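Local atomic coordinates of major extracellular endoglucanase (Xanthomonas campestris pv. campestris, PDB entry 4TUF), a protein that hydrolyses internal beta-1,4-glucosidic linkages in cellulose, lichenin and cereal beta-D-glucans, this chain being its family 5 TIM-barrel catalytic domain. Residues N31-K43 and T70-L83. Residues are numbered along the deposited sequence; the frame is centred on the assembly and turned at random.
Sequences NHVMHGLWARNWK and TMPASIDYSRNADL. With 2HP (dihydrogenphosphate ion), chain E.
In the TIM barrel of this family 5 glycoside hydrolase, Asn41 and Trp42, at the start of helix 42-51, dock on Arg79, Asn80, Asp82 and Leu83 of the loop that follows strand 56-61 and leads to helix 88-102. Asn41 is the N-cap residue: its OD1 accepts from Asp44 N, while ND2 crosses to Arg79 O at 2.6 Å in a nearly straight bond (173°) within the amide plane. The Asn80 amide lies 8° from parallel to that of Asn41 and uses both its ends. Its OD1 takes Trp42 N at 2.9 Å; ND2 donates to Arg40 O at 3.2 Å and, within its own loop, to Asp76 O. These three bonds fix the rotation of the buried amide. With CG between its backbone N and carbonyl carbon (chi1 68°), Trp42 sets its indole edge beside the Asp82 carboxylate. There NE1 meets the syn lone pair of Asp82 OD1 at 3.1 Å, close to the ring plane. Leu83 CD2 lies over one ring face near its rim, and CD1 makes an off-centre CH-pi contact with the five-membered ring. Farther along, backbone bonds join Asp76 N to Leu37 O and Ala73 N to Asn31 O. At the far end Thr70 CG2 sits over the His32 ring, 3.6 Å from its centroid. A dihydrogenphosphate ion lies beside Lys43 and Asp82, its O4 3.0 Å from Lys43 NZ; Lys94 completes the pocket. Polar side chains thus couple the loop's path to the helix start; Lys43 and the Trp42 N-H would favour a charged Asp82, which the adjacent anion probably opposes.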
ATOM      1  N   ASN A  31      12.318  14.399   0.727  1.00 42.67           N
ATOM      2  CA  ASN A  31      12.673  14.756  -0.646  1.00 38.81           C
ATOM      3  C   ASN A  31      11.475  15.173  -1.492  1.00 41.09           C
ATOM      4  O   ASN A  31      11.630  15.906  -2.468  1.00 48.15           O
ATOM      5  CB  ASN A  31      13.384  13.589  -1.328  1.00 43.64           C
ATOM      6  CG  ASN A  31      14.730  13.280  -0.705  1.00 46.82           C
ATOM      7  OD1 ASN A  31      15.317  14.116  -0.015  1.00 46.72           O
ATOM      8  ND2 ASN A  31      15.233  12.075  -0.954  1.00 44.52           N
ATOM      9  N   HIS A  32      10.291  14.692  -1.116  1.00 40.65           N
ATOM     10  CA  HIS A  32       9.045  14.994  -1.818  1.00 41.55           C
ATOM     11  C   HIS A  32       9.111  14.672  -3.314  1.00 47.44           C
ATOM     12  O   HIS A  32       8.676  15.461  -4.148  1.00 55.35           O
ATOM     13  CB  HIS A  32       8.667  16.464  -1.620  1.00 42.83           C
ATOM     14  CG  HIS A  32       8.699  16.906  -0.189  1.00 48.12           C
ATOM     15  ND1 HIS A  32       9.686  17.727   0.314  1.00 50.69           N
ATOM     16  CD2 HIS A  32       7.871  16.634   0.848  1.00 39.22           C
ATOM     17  CE1 HIS A  32       9.461  17.948   1.598  1.00 44.39           C
ATOM     18  NE2 HIS A  32       8.367  17.292   1.946  1.00 34.50           N
ATOM     19  N   VAL A  33       9.655  13.506  -3.642  1.00 42.99           N
ATOM     20  CA  VAL A  33       9.715  13.029  -5.019  1.00 40.40           C
ATOM     21  C   VAL A  33      10.065  11.548  -4.964  1.00 40.97           C
ATOM     22  O   VAL A  33      10.748  11.121  -4.034  1.00 41.81           O
ATOM     23  CB  VAL A  33      10.759  13.819  -5.866  1.00 46.72           C
ATOM     24  CG1 VAL A  33      12.171  13.614  -5.328  1.00 35.97           C
ATOM     25  CG2 VAL A  33      10.680  13.445  -7.346  1.00 36.79           C
ATOM     26  N   MET A  34       9.595  10.759  -5.930  1.00 42.27           N
ATOM     27  CA  MET A  34       9.931   9.333  -5.954  1.00 39.39           C
ATOM     28  C   MET A  34      11.450   9.162  -5.966  1.00 35.17           C
ATOM     29  O   MET A  34      12.160   9.949  -6.581  1.00 41.46           O
ATOM     30  CB  MET A  34       9.293   8.626  -7.157  1.00 35.21           C
ATOM     31  CG  MET A  34       9.860   9.027  -8.499  1.00 43.89           C
ATOM     32  SD  MET A  34       9.138   8.118  -9.879  1.00 62.92           S
ATOM     33  CE  MET A  34       9.776   6.485  -9.577  1.00 53.97           C
ATOM     34  N   HIS A  35      11.933   8.147  -5.256  1.00 36.27           N
ATOM     35  CA  HIS A  35      13.364   7.941  -5.047  1.00 39.45           C
ATOM     36  C   HIS A  35      14.100   7.427  -6.276  1.00 42.30           C
ATOM     37  O   HIS A  35      13.502   6.834  -7.171  1.00 35.58           O
ATOM     38  CB  HIS A  35      13.593   6.962  -3.891  1.00 41.01           C
ATOM     39  CG  HIS A  35      13.521   7.594  -2.536  1.00 53.21           C
ATOM     40  ND1 HIS A  35      13.163   6.891  -1.407  1.00 55.70           N
ATOM     41  CD2 HIS A  35      13.769   8.861  -2.129  1.00 60.25           C
ATOM     42  CE1 HIS A  35      13.190   7.698  -0.361  1.00 58.77           C
ATOM     43  NE2 HIS A  35      13.555   8.900  -0.773  1.00 63.38           N
ATOM     44  N   GLY A  36      15.411   7.653  -6.298  1.00 42.02           N
ATOM     45  CA  GLY A  36      16.269   7.096  -7.323  1.00 40.82           C
ATOM     46  C   GLY A  36      16.565   8.036  -8.472  1.00 46.83           C
ATOM     47  O   GLY A  36      17.285   7.681  -9.408  1.00 47.68           O
ATOM     48  N   LEU A  37      16.023   9.245  -8.405  1.00 49.87           N
ATOM     49  CA  LEU A  37      16.231  10.204  -9.480  1.00 47.74           C
ATOM     50  C   LEU A  37      17.607  10.858  -9.367  1.00 50.29           C
ATOM     51  O   LEU A  37      17.917  11.795 -10.102  1.00 59.11           O
ATOM     52  CB  LEU A  37      15.122  11.259  -9.486  1.00 40.09           C
ATOM     53  CG  LEU A  37      13.704  10.680  -9.582  1.00 48.13           C
ATOM     54  CD1 LEU A  37      12.683  11.738  -9.976  1.00 37.67           C
ATOM     55  CD2 LEU A  37      13.647   9.494 -10.543  1.00 48.47           C
ATOM     56  N   TRP A  38      18.433  10.361  -8.450  1.00 49.30           N
ATOM     57  CA  TRP A  38      19.853  10.709  -8.449  1.00 55.65           C
ATOM     58  C   TRP A  38      20.619   9.726  -9.324  1.00 54.40           C
ATOM     59  O   TRP A  38      21.717  10.018  -9.791  1.00 62.29           O
ATOM     60  CB  TRP A  38      20.432  10.717  -7.028  1.00 54.39           C
ATOM     61  CG  TRP A  38      20.187   9.451  -6.254  1.00 53.95           C
ATOM     62  CD1 TRP A  38      20.967   8.333  -6.241  1.00 50.94           C
ATOM     63  CD2 TRP A  38      19.086   9.181  -5.378  1.00 54.07           C
ATOM     64  NE1 TRP A  38      20.420   7.381  -5.413  1.00 45.85           N
ATOM     65  CE2 TRP A  38      19.266   7.879  -4.869  1.00 51.42           C
ATOM     66  CE3 TRP A  38      17.964   9.915  -4.974  1.00 55.20           C
ATOM     67  CZ2 TRP A  38      18.365   7.292  -3.979  1.00 52.26           C
ATOM     68  CZ3 TRP A  38      17.069   9.330  -4.089  1.00 51.97           C
ATOM     69  CH2 TRP A  38      17.274   8.031  -3.604  1.00 50.03           C
ATOM     70  N   ALA A  39      20.022   8.561  -9.552  1.00 53.00           N
ATOM     71  CA  ALA A  39      20.692   7.480 -10.262  1.00 55.98           C
ATOM     72  C   ALA A  39      20.036   7.159 -11.604  1.00 55.99           C
ATOM     73  O   ALA A  39      20.690   6.649 -12.514  1.00 50.72           O
ATOM     74  CB  ALA A  39      20.728   6.238  -9.390  1.00 47.49           C
ATOM     75  N   ARG A  40      18.746   7.461 -11.722  1.00 57.55           N
ATOM     76  CA  ARG A  40      17.963   7.060 -12.888  1.00 54.32           C
ATOM     77  C   ARG A  40      17.084   8.183 -13.435  1.00 52.49           C
ATOM     78  O   ARG A  40      16.798   9.158 -12.740  1.00 52.49           O
ATOM     79  CB  ARG A  40      17.075   5.859 -12.537  1.00 50.05           C
ATOM     80  CG  ARG A  40      17.820   4.651 -11.992  1.00 48.71           C
ATOM     81  CD  ARG A  40      18.577   3.911 -13.084  1.00 52.03           C
ATOM     82  NE  ARG A  40      17.723   3.555 -14.216  1.00 56.26           N
ATOM     83  CZ  ARG A  40      16.845   2.554 -14.215  1.00 52.04           C
ATOM     84  NH1 ARG A  40      16.689   1.802 -13.136  1.00 47.59           N
ATOM     85  NH2 ARG A  40      16.116   2.308 -15.294  1.00 52.65           N
ATOM     86  N   ASN A  41      16.658   8.029 -14.685  1.00 45.00           N
ATOM     87  CA  ASN A  41      15.642   8.893 -15.274  1.00 44.47           C
ATOM     88  C   ASN A  41      14.259   8.367 -14.919  1.00 45.46           C
ATOM     89  O   ASN A  41      13.982   7.180 -15.095  1.00 49.23           O
ATOM     90  CB  ASN A  41      15.814   8.972 -16.791  1.00 46.32           C
ATOM     91  CG  ASN A  41      14.668   9.690 -17.470  1.00 50.39           C
ATOM     92  OD1 ASN A  41      13.723   9.065 -17.947  1.00 50.42           O
ATOM     93  ND2 ASN A  41      14.744  11.013 -17.515  1.00 50.98           N
ATOM     94  N   TRP A  42      13.397   9.242 -14.415  1.00 47.32           N
ATOM     95  CA  TRP A  42      12.123   8.809 -13.834  1.00 47.54           C
ATOM     96  C   TRP A  42      11.244   8.069 -14.844  1.00 49.99           C
ATOM     97  O   TRP A  42      10.637   7.054 -14.516  1.00 49.95           O
ATOM     98  CB  TRP A  42      11.362  10.009 -13.255  1.00 43.63           C
ATOM     99  CG  TRP A  42      10.870  10.970 -14.292  1.00 45.00           C
ATOM    100  CD1 TRP A  42      11.596  11.939 -14.937  1.00 48.93           C
ATOM    101  CD2 TRP A  42       9.543  11.050 -14.815  1.00 42.98           C
ATOM    102  NE1 TRP A  42      10.794  12.616 -15.827  1.00 48.42           N
ATOM    103  CE2 TRP A  42       9.530  12.087 -15.771  1.00 47.74           C
ATOM    104  CE3 TRP A  42       8.361  10.347 -14.565  1.00 37.30           C
ATOM    105  CZ2 TRP A  42       8.382  12.433 -16.475  1.00 50.76           C
ATOM    106  CZ3 TRP A  42       7.225  10.690 -15.264  1.00 42.20           C
ATOM    107  CH2 TRP A  42       7.240  11.725 -16.207  1.00 46.46           C
ATOM    108  N   LYS A  43      11.192   8.577 -16.073  1.00 55.64           N
ATOM    109  CA  LYS A  43      10.386   7.966 -17.124  1.00 49.46           C
ATOM    110  C   LYS A  43      10.928   6.584 -17.492  1.00 50.69           C
ATOM    111  O   LYS A  43      10.160   5.642 -17.690  1.00 54.49           O
ATOM    112  CB  LYS A  43      10.351   8.867 -18.361  1.00 45.54           C
ATOM    113  CG  LYS A  43       8.976   9.066 -18.977  1.00 50.08           C
ATOM    114  CD  LYS A  43       9.103   9.519 -20.429  1.00 62.93           C
ATOM    115  CE  LYS A  43       7.841  10.209 -20.939  1.00 70.82           C
ATOM    116  NZ  LYS A  43       7.695  11.591 -20.389  1.00 71.73           N
ATOM    117  N   THR A  70       6.151  23.477  -2.233  1.00 45.30           N
ATOM    118  CA  THR A  70       7.100  22.495  -1.723  1.00 46.01           C
ATOM    119  C   THR A  70       8.045  22.067  -2.844  1.00 50.58           C
ATOM    120  O   THR A  70       7.611  21.564  -3.882  1.00 51.11           O
ATOM    121  CB  THR A  70       6.390  21.263  -1.137  1.00 42.38           C
ATOM    122  OG1 THR A  70       5.686  21.639   0.054  1.00 39.56           O
ATOM    123  CG2 THR A  70       7.402  20.173  -0.788  1.00 36.90           C
ATOM    124  N   MET A  71       9.339  22.289  -2.643  1.00 52.40           N
ATOM    125  CA  MET A  71      10.324  21.926  -3.653  1.00 50.25           C
ATOM    126  C   MET A  71      10.882  20.534  -3.389  1.00 49.67           C
ATOM    127  O   MET A  71      10.989  20.110  -2.240  1.00 49.78           O
ATOM    128  CB  MET A  71      11.453  22.955  -3.692  1.00 48.56           C
ATOM    129  CG  MET A  71      11.019  24.333  -4.189  1.00 51.69           C
ATOM    130  SD  MET A  71      10.407  24.329  -5.893  1.00 89.15           S
ATOM    131  CE  MET A  71      11.881  23.841  -6.796  1.00 69.84           C
ATOM    132  N   PRO A  72      11.223  19.805  -4.460  1.00 50.97           N
ATOM    133  CA  PRO A  72      11.835  18.480  -4.312  1.00 49.52           C
ATOM    134  C   PRO A  72      13.331  18.553  -4.018  1.00 54.79           C
ATOM    135  O   PRO A  72      13.941  19.618  -4.145  1.00 56.85           O
ATOM    136  CB  PRO A  72      11.586  17.835  -5.672  1.00 48.58           C
ATOM    137  CG  PRO A  72      11.580  18.985  -6.616  1.00 47.91           C
ATOM    138  CD  PRO A  72      10.952  20.133  -5.871  1.00 46.69           C
ATOM    139  N   ALA A  73      13.910  17.424  -3.625  1.00 57.34           N
ATOM    140  CA  ALA A  73      15.345  17.341  -3.386  1.00 54.38           C
ATOM    141  C   ALA A  73      15.893  16.032  -3.934  1.00 54.95           C
ATOM    142  O   ALA A  73      15.126  15.125  -4.268  1.00 51.50           O
ATOM    143  CB  ALA A  73      15.648  17.464  -1.904  1.00 43.56           C
ATOM    144  N   SER A  74      17.220  15.958  -4.031  1.00 58.30           N
ATOM    145  CA  SER A  74      17.956  14.761  -4.459  1.00 54.80           C
ATOM    146  C   SER A  74      17.764  14.401  -5.934  1.00 52.31           C
ATOM    147  O   SER A  74      18.188  13.331  -6.371  1.00 54.84           O
ATOM    148  CB  SER A  74      17.579  13.551  -3.591  1.00 59.08           C
ATOM    149  OG  SER A  74      16.299  13.037  -3.937  1.00 59.08           O
ATOM    150  N   ILE A  75      17.141  15.280  -6.710  1.00 49.78           N
ATOM    151  CA  ILE A  75      16.974  14.996  -8.128  1.00 50.81           C
ATOM    152  C   ILE A  75      18.215  15.399  -8.914  1.00 48.77           C
ATOM    153  O   ILE A  75      18.660  16.544  -8.840  1.00 49.07           O
ATOM    154  CB  ILE A  75      15.759  15.716  -8.730  1.00 54.81           C
ATOM    155  CG1 ILE A  75      14.486  15.353  -7.966  1.00 57.58           C
ATOM    156  CG2 ILE A  75      15.605  15.351 -10.202  1.00 49.40           C
ATOM    157  CD1 ILE A  75      13.260  16.076  -8.471  1.00 54.18           C
ATOM    158  N   ASP A  76      18.768  14.438  -9.650  1.00 49.01           N
ATOM    159  CA  ASP A  76      19.822  14.684 -10.631  1.00 49.93           C
ATOM    160  C   ASP A  76      19.197  15.216 -11.918  1.00 51.83           C
ATOM    161  O   ASP A  76      18.656  14.448 -12.713  1.00 50.21           O
ATOM    162  CB  ASP A  76      20.598  13.394 -10.902  1.00 55.88           C
ATOM    163  CG  ASP A  76      21.820  13.602 -11.786  1.00 60.77           C
ATOM    164  OD1 ASP A  76      21.864  14.570 -12.578  1.00 62.15           O
ATOM    165  OD2 ASP A  76      22.748  12.771 -11.687  1.00 62.48           O
ATOM    166  N   TYR A  77      19.275  16.525 -12.133  1.00 53.39           N
ATOM    167  CA  TYR A  77      18.569  17.133 -13.258  1.00 55.16           C
ATOM    168  C   TYR A  77      19.287  16.931 -14.595  1.00 61.42           C
ATOM    169  O   TYR A  77      18.796  17.363 -15.637  1.00 63.72           O
ATOM    170  CB  TYR A  77      18.342  18.625 -12.995  1.00 56.85           C
ATOM    171  CG  TYR A  77      17.344  18.881 -11.888  1.00 56.31           C
ATOM    172  CD1 TYR A  77      15.990  18.625 -12.078  1.00 57.38           C
ATOM    173  CD2 TYR A  77      17.750  19.365 -10.652  1.00 56.14           C
ATOM    174  CE1 TYR A  77      15.067  18.848 -11.070  1.00 54.52           C
ATOM    175  CE2 TYR A  77      16.830  19.593  -9.633  1.00 52.87           C
ATOM    176  CZ  TYR A  77      15.492  19.331  -9.850  1.00 54.08           C
ATOM    177  OH  TYR A  77      14.573  19.555  -8.851  1.00 55.52           O
ATOM    178  N   SER A  78      20.440  16.265 -14.569  1.00 64.55           N
ATOM    179  CA  SER A  78      21.112  15.868 -15.806  1.00 64.77           C
ATOM    180  C   SER A  78      20.379  14.688 -16.427  1.00 69.03           C
ATOM    181  O   SER A  78      20.283  14.575 -17.649  1.00 73.31           O
ATOM    182  CB  SER A  78      22.573  15.501 -15.550  1.00 64.07           C
ATOM    183  OG  SER A  78      23.215  16.500 -14.779  1.00 73.22           O
ATOM    184  N   ARG A  79      19.864  13.812 -15.566  1.00 64.87           N
ATOM    185  CA  ARG A  79      19.128  12.631 -15.995  1.00 59.62           C
ATOM    186  C   ARG A  79      17.635  12.903 -16.049  1.00 58.00           C
ATOM    187  O   ARG A  79      16.867  12.090 -16.561  1.00 57.87           O
ATOM    188  CB  ARG A  79      19.385  11.460 -15.049  1.00 60.45           C
ATOM    189  CG  ARG A  79      20.830  11.245 -14.667  1.00 62.00           C
ATOM    190  CD  ARG A  79      20.908  10.218 -13.557  1.00 61.11           C
ATOM    191  NE  ARG A  79      22.263  10.035 -13.053  1.00 61.04           N
ATOM    192  CZ  ARG A  79      23.148   9.206 -13.595  1.00 62.68           C
ATOM    193  NH1 ARG A  79      22.812   8.496 -14.662  1.00 57.92           N
ATOM    194  NH2 ARG A  79      24.364   9.095 -13.073  1.00 66.81           N
ATOM    195  N   ASN A  80      17.227  14.038 -15.492  1.00 58.37           N
ATOM    196  CA  ASN A  80      15.812  14.373 -15.386  1.00 55.77           C
ATOM    197  C   ASN A  80      15.545  15.826 -15.767  1.00 58.92           C
ATOM    198  O   ASN A  80      15.033  16.604 -14.962  1.00 58.29           O
ATOM    199  CB  ASN A  80      15.309  14.099 -13.967  1.00 55.89           C
ATOM    200  CG  ASN A  80      15.435  12.641 -13.573  1.00 53.73           C
ATOM    201  OD1 ASN A  80      14.565  11.823 -13.878  1.00 54.87           O
ATOM    202  ND2 ASN A  80      16.522  12.306 -12.887  1.00 44.87           N
ATOM    203  N   ALA A  81      15.883  16.179 -17.005  1.00 63.05           N
ATOM    204  CA  ALA A  81      15.831  17.563 -17.465  1.00 59.28           C
ATOM    205  C   ALA A  81      14.423  18.139 -17.478  1.00 57.20           C
ATOM    206  O   ALA A  81      14.235  19.333 -17.271  1.00 60.00           O
ATOM    207  CB  ALA A  81      16.442  17.671 -18.848  1.00 61.58           C
ATOM    208  N   ASP A  82      13.431  17.294 -17.721  1.00 56.74           N
ATOM    209  CA  ASP A  82      12.066  17.781 -17.838  1.00 59.45           C
ATOM    210  C   ASP A  82      11.395  18.003 -16.476  1.00 62.13           C
ATOM    211  O   ASP A  82      10.223  18.383 -16.418  1.00 69.27           O
ATOM    212  CB  ASP A  82      11.234  16.818 -18.688  1.00 63.37           C
ATOM    213  CG  ASP A  82      11.104  15.448 -18.058  1.00 69.31           C
ATOM    214  OD1 ASP A  82      11.944  15.101 -17.202  1.00 74.03           O
ATOM    215  OD2 ASP A  82      10.160  14.716 -18.424  1.00 70.79           O
ATOM    216  N   LEU A  83      12.128  17.778 -15.388  1.00 54.90           N
ATOM    217  CA  LEU A  83      11.597  18.051 -14.052  1.00 52.32           C
ATOM    218  C   LEU A  83      12.186  19.328 -13.453  1.00 61.39           C
ATOM    219  O   LEU A  83      11.754  19.781 -12.388  1.00 64.16           O
ATOM    220  CB  LEU A  83      11.862  16.883 -13.108  1.00 51.03           C
ATOM    221  CG  LEU A  83      11.283  15.516 -13.463  1.00 52.16           C
ATOM    222  CD1 LEU A  83      11.580  14.540 -12.341  1.00 40.23           C
ATOM    223  CD2 LEU A  83       9.792  15.611 -13.734  1.00 40.91           C
TER
HETATM  224  P   2HP E 401       8.144  15.633 -21.220  1.00100.77           P
HETATM  225  O1  2HP E 401       7.386  16.031 -22.464  1.00 97.02           O
HETATM  226  O2  2HP E 401       9.495  15.065 -21.594  1.00 97.84           O
HETATM  227  O3  2HP E 401       8.335  16.852 -20.346  1.00100.35           O
HETATM  228  O4  2HP E 401       7.353  14.586 -20.469  1.00104.35           O